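Local coordinates for USG-1 protein homolog (Pseudomonas aeruginosa, PDB 2HJS), which is probably an NAD- or NADP-dependent oxidoreductase of the aspartate-semialdehyde dehydrogenase family, acting on aldehyde or oxo groups and working as a dimer, at residues 272-276 with 293-299. Sequence-based numbering, arbitrary orientation.
Sequences GIEWV and ETYVGRV
At the apolar centre, I273 CG2 meets V296 CG2 at 3.8 Å, with I273 in the m,t rotamer and V296 at chi1 t. I273, W275, T294 and V296 share one face of a parallel strand pair, the edge strand 273-275 and its inner neighbour 294-301 in the mixed sheet of the dimerisation domain, connected by a beta-alpha-beta crossover through helix 284-288. Helix 260-269 packs against W275 and V296 on this face and also touches V299; helix 133-145 packs at T294 and V296. On the other face Y295 (chi1 m) lays its ring under E274, whose CB sits 4.0 Å from the ring centroid in a CH-pi contact; V276 CG2 reaches the ring edge, 3.9 Å from CD1 of Y295.

I273-V276 and T294-V296 are extended and pair in register, I273 with T294, E274 with Y295 and W275 with V296, CA atoms 4.6-5.0 Å apart, the short strand axes inclined at 28°. The parallel ladder zigzags: T294 N to G272 O (2.8 Å), E274 N to T294 O (2.9 Å), V296 N to E274 O (2.9 Å) and V276 N to V296 O (2.8 Å). R298 then breaks the extended run with phi/psi 59/34; its guanidinium forms a salt bridge with E215 of the second subunit.

Water finishes both ends. Beyond V276, one molecule links W275 NE1, V276 O and V299 N, and another joins V276 O to R298 N. At the start, G272 has phi/psi 86/-10, where a CB would jam against the preceding carbonyl O, and a water accepts from G272 N and donates to E293 OE1, both at 2.8 Å.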
ATOM      1  N   GLY A 272       2.775  24.478   4.235  1.00 51.40           N
ATOM      2  CA  GLY A 272       1.957  23.564   3.457  1.00 50.43           C
ATOM      3  C   GLY A 272       2.237  22.106   3.769  1.00 51.29           C
ATOM      4  O   GLY A 272       1.513  21.230   3.286  1.00 51.15           O
ATOM      5  N   ILE A 273       3.307  21.842   4.536  1.00 50.79           N
ATOM      6  CA  ILE A 273       3.631  20.493   4.995  1.00 51.50           C
ATOM      7  C   ILE A 273       3.431  20.457   6.503  1.00 51.62           C
ATOM      8  O   ILE A 273       3.877  21.361   7.216  1.00 50.99           O
ATOM      9  CB  ILE A 273       5.086  20.084   4.655  1.00 51.23           C
ATOM     10  CG1 ILE A 273       5.259  19.854   3.154  1.00 52.03           C
ATOM     11  CG2 ILE A 273       5.465  18.807   5.373  1.00 50.77           C
ATOM     12  CD1 ILE A 273       6.735  19.696   2.715  1.00 52.48           C
ATOM     13  N   GLU A 274       2.743  19.429   6.988  0.50 51.65           N
ATOM     14  CA  GLU A 274       2.633  19.215   8.425  0.50 51.85           C
ATOM     15  C   GLU A 274       3.404  17.955   8.820  0.50 51.53           C
ATOM     16  O   GLU A 274       3.069  16.845   8.394  0.50 51.68           O
ATOM     17  CB  GLU A 274       1.164  19.152   8.861  0.50 52.02           C
ATOM     18  CG  GLU A 274       0.950  19.104  10.381  0.50 53.56           C
ATOM     19  CD  GLU A 274       1.608  20.260  11.145  0.50 55.17           C
ATOM     20  OE1 GLU A 274       2.323  19.979  12.129  0.50 57.39           O
ATOM     21  OE2 GLU A 274       1.407  21.440  10.779  0.50 55.04           O
ATOM     22  N   TRP A 275       4.463  18.138   9.600  1.00 51.38           N
ATOM     23  CA  TRP A 275       5.285  17.023  10.028  1.00 50.68           C
ATOM     24  C   TRP A 275       4.673  16.393  11.271  1.00 50.37           C
ATOM     25  O   TRP A 275       4.329  17.090  12.203  1.00 49.47           O
ATOM     26  CB  TRP A 275       6.733  17.435  10.320  1.00 50.50           C
ATOM     27  CG  TRP A 275       7.512  16.275  10.965  1.00 50.11           C
ATOM     28  CD1 TRP A 275       7.854  15.079  10.367  1.00 49.74           C
ATOM     29  CD2 TRP A 275       7.971  16.189  12.323  1.00 49.97           C
ATOM     30  NE1 TRP A 275       8.525  14.279  11.267  1.00 51.00           N
ATOM     31  CE2 TRP A 275       8.604  14.926  12.473  1.00 49.47           C
ATOM     32  CE3 TRP A 275       7.925  17.059  13.424  1.00 48.59           C
ATOM     33  CZ2 TRP A 275       9.180  14.513  13.675  1.00 49.66           C
ATOM     34  CZ3 TRP A 275       8.496  16.644  14.625  1.00 50.35           C
ATOM     35  CH2 TRP A 275       9.125  15.381  14.736  1.00 48.87           C
ATOM     36  N   VAL A 276       4.540  15.072  11.266  1.00 49.95           N
ATOM     37  CA  VAL A 276       4.024  14.338  12.420  1.00 50.05           C
ATOM     38  C   VAL A 276       5.119  13.393  12.911  1.00 50.62           C
ATOM     39  O   VAL A 276       5.702  12.631  12.130  1.00 50.59           O
ATOM     40  CB  VAL A 276       2.719  13.545  12.077  1.00 50.35           C
ATOM     41  CG1 VAL A 276       2.165  12.821  13.329  1.00 48.63           C
ATOM     42  CG2 VAL A 276       1.671  14.467  11.462  1.00 47.76           C
ATOM     43  N   GLU A 293      -2.897  21.186   4.204  1.00 50.38           N
ATOM     44  CA  GLU A 293      -1.599  20.616   4.533  1.00 49.86           C
ATOM     45  C   GLU A 293      -1.425  19.240   3.902  1.00 49.19           C
ATOM     46  O   GLU A 293      -2.344  18.425   3.866  1.00 47.82           O
ATOM     47  CB  GLU A 293      -1.414  20.481   6.057  1.00 50.39           C
ATOM     48  CG  GLU A 293      -1.707  21.780   6.847  1.00 54.81           C
ATOM     49  CD  GLU A 293      -0.772  22.882   6.427  1.00 58.78           C
ATOM     50  OE1 GLU A 293       0.445  22.718   6.654  1.00 61.57           O
ATOM     51  OE2 GLU A 293      -1.242  23.884   5.834  1.00 64.37           O
ATOM     52  N   THR A 294      -0.220  18.991   3.423  1.00 48.94           N
ATOM     53  CA  THR A 294       0.213  17.649   3.092  1.00 48.77           C
ATOM     54  C   THR A 294       0.942  17.151   4.354  1.00 48.83           C
ATOM     55  O   THR A 294       1.896  17.774   4.818  1.00 49.02           O
ATOM     56  CB  THR A 294       1.141  17.711   1.892  1.00 48.73           C
ATOM     57  OG1 THR A 294       0.369  18.031   0.733  1.00 50.34           O
ATOM     58  CG2 THR A 294       1.878  16.407   1.666  1.00 48.08           C
ATOM     59  N   TYR A 295       0.470  16.047   4.911  1.00 48.51           N
ATOM     60  CA  TYR A 295       1.001  15.517   6.173  1.00 49.02           C
ATOM     61  C   TYR A 295       2.102  14.494   5.910  1.00 49.28           C
ATOM     62  O   TYR A 295       1.962  13.665   5.030  1.00 49.00           O
ATOM     63  CB  TYR A 295      -0.110  14.836   6.942  1.00 49.33           C
ATOM     64  CG  TYR A 295      -1.048  15.769   7.643  1.00 49.84           C
ATOM     65  CD1 TYR A 295      -0.930  15.980   9.011  1.00 51.82           C
ATOM     66  CD2 TYR A 295      -2.059  16.454   6.946  1.00 50.02           C
ATOM     67  CE1 TYR A 295      -1.797  16.832   9.690  1.00 51.35           C
ATOM     68  CE2 TYR A 295      -2.930  17.326   7.618  1.00 51.27           C
ATOM     69  CZ  TYR A 295      -2.780  17.503   8.989  1.00 51.99           C
ATOM     70  OH  TYR A 295      -3.617  18.338   9.688  1.00 53.79           O
ATOM     71  N   VAL A 296       3.195  14.564   6.670  1.00 48.98           N
ATOM     72  CA  VAL A 296       4.319  13.665   6.465  1.00 48.62           C
ATOM     73  C   VAL A 296       4.708  13.072   7.814  1.00 49.15           C
ATOM     74  O   VAL A 296       4.936  13.822   8.755  1.00 48.33           O
ATOM     75  CB  VAL A 296       5.560  14.389   5.862  1.00 49.03           C
ATOM     76  CG1 VAL A 296       6.704  13.366   5.560  1.00 47.36           C
ATOM     77  CG2 VAL A 296       5.181  15.116   4.606  1.00 48.11           C
ATOM     78  N   GLY A 297       4.791  11.740   7.891  1.00 48.74           N
ATOM     79  CA  GLY A 297       5.243  11.052   9.088  1.00 48.53           C
ATOM     80  C   GLY A 297       6.133   9.843   8.842  1.00 49.13           C
ATOM     81  O   GLY A 297       6.548   9.577   7.703  1.00 49.06           O
ATOM     82  N   ARG A 298       6.429   9.128   9.932  1.00 48.40           N
ATOM     83  CA  ARG A 298       7.202   7.889   9.953  1.00 47.79           C
ATOM     84  C   ARG A 298       8.593   8.084   9.377  1.00 47.50           C
ATOM     85  O   ARG A 298       9.124   7.192   8.724  1.00 47.62           O
ATOM     86  CB  ARG A 298       6.461   6.719   9.258  1.00 47.78           C
ATOM     87  CG  ARG A 298       5.126   6.321   9.883  1.00 46.69           C
ATOM     88  CD  ARG A 298       4.882   4.834   9.726  1.00 47.69           C
ATOM     89  NE  ARG A 298       5.947   4.056  10.362  1.00 45.15           N
ATOM     90  CZ  ARG A 298       6.262   2.799  10.090  1.00 46.74           C
ATOM     91  NH1 ARG A 298       5.558   2.110   9.197  1.00 46.03           N
ATOM     92  NH2 ARG A 298       7.275   2.216  10.749  1.00 45.07           N
ATOM     93  N   VAL A 299       9.166   9.267   9.600  1.00 47.31           N
ATOM     94  CA  VAL A 299      10.521   9.557   9.134  1.00 46.33           C
ATOM     95  C   VAL A 299      11.473   8.694   9.937  1.00 46.26           C
ATOM     96  O   VAL A 299      11.536   8.816  11.147  1.00 46.56           O
ATOM     97  CB  VAL A 299      10.883  11.057   9.286  1.00 46.53           C
ATOM     98  CG1 VAL A 299      12.398  11.299   8.963  1.00 44.67           C
ATOM     99  CG2 VAL A 299       9.991  11.916   8.405  1.00 44.59           C
TER
HETATM  100  O   HOH W   1       2.267  24.858   6.920  1.00 60.80           O
HETATM  101  O   HOH W   2       8.143  11.471  11.433  1.00 38.96           O
HETATM  102  O   HOH W   3       5.605   9.391  12.573  1.00 54.81           O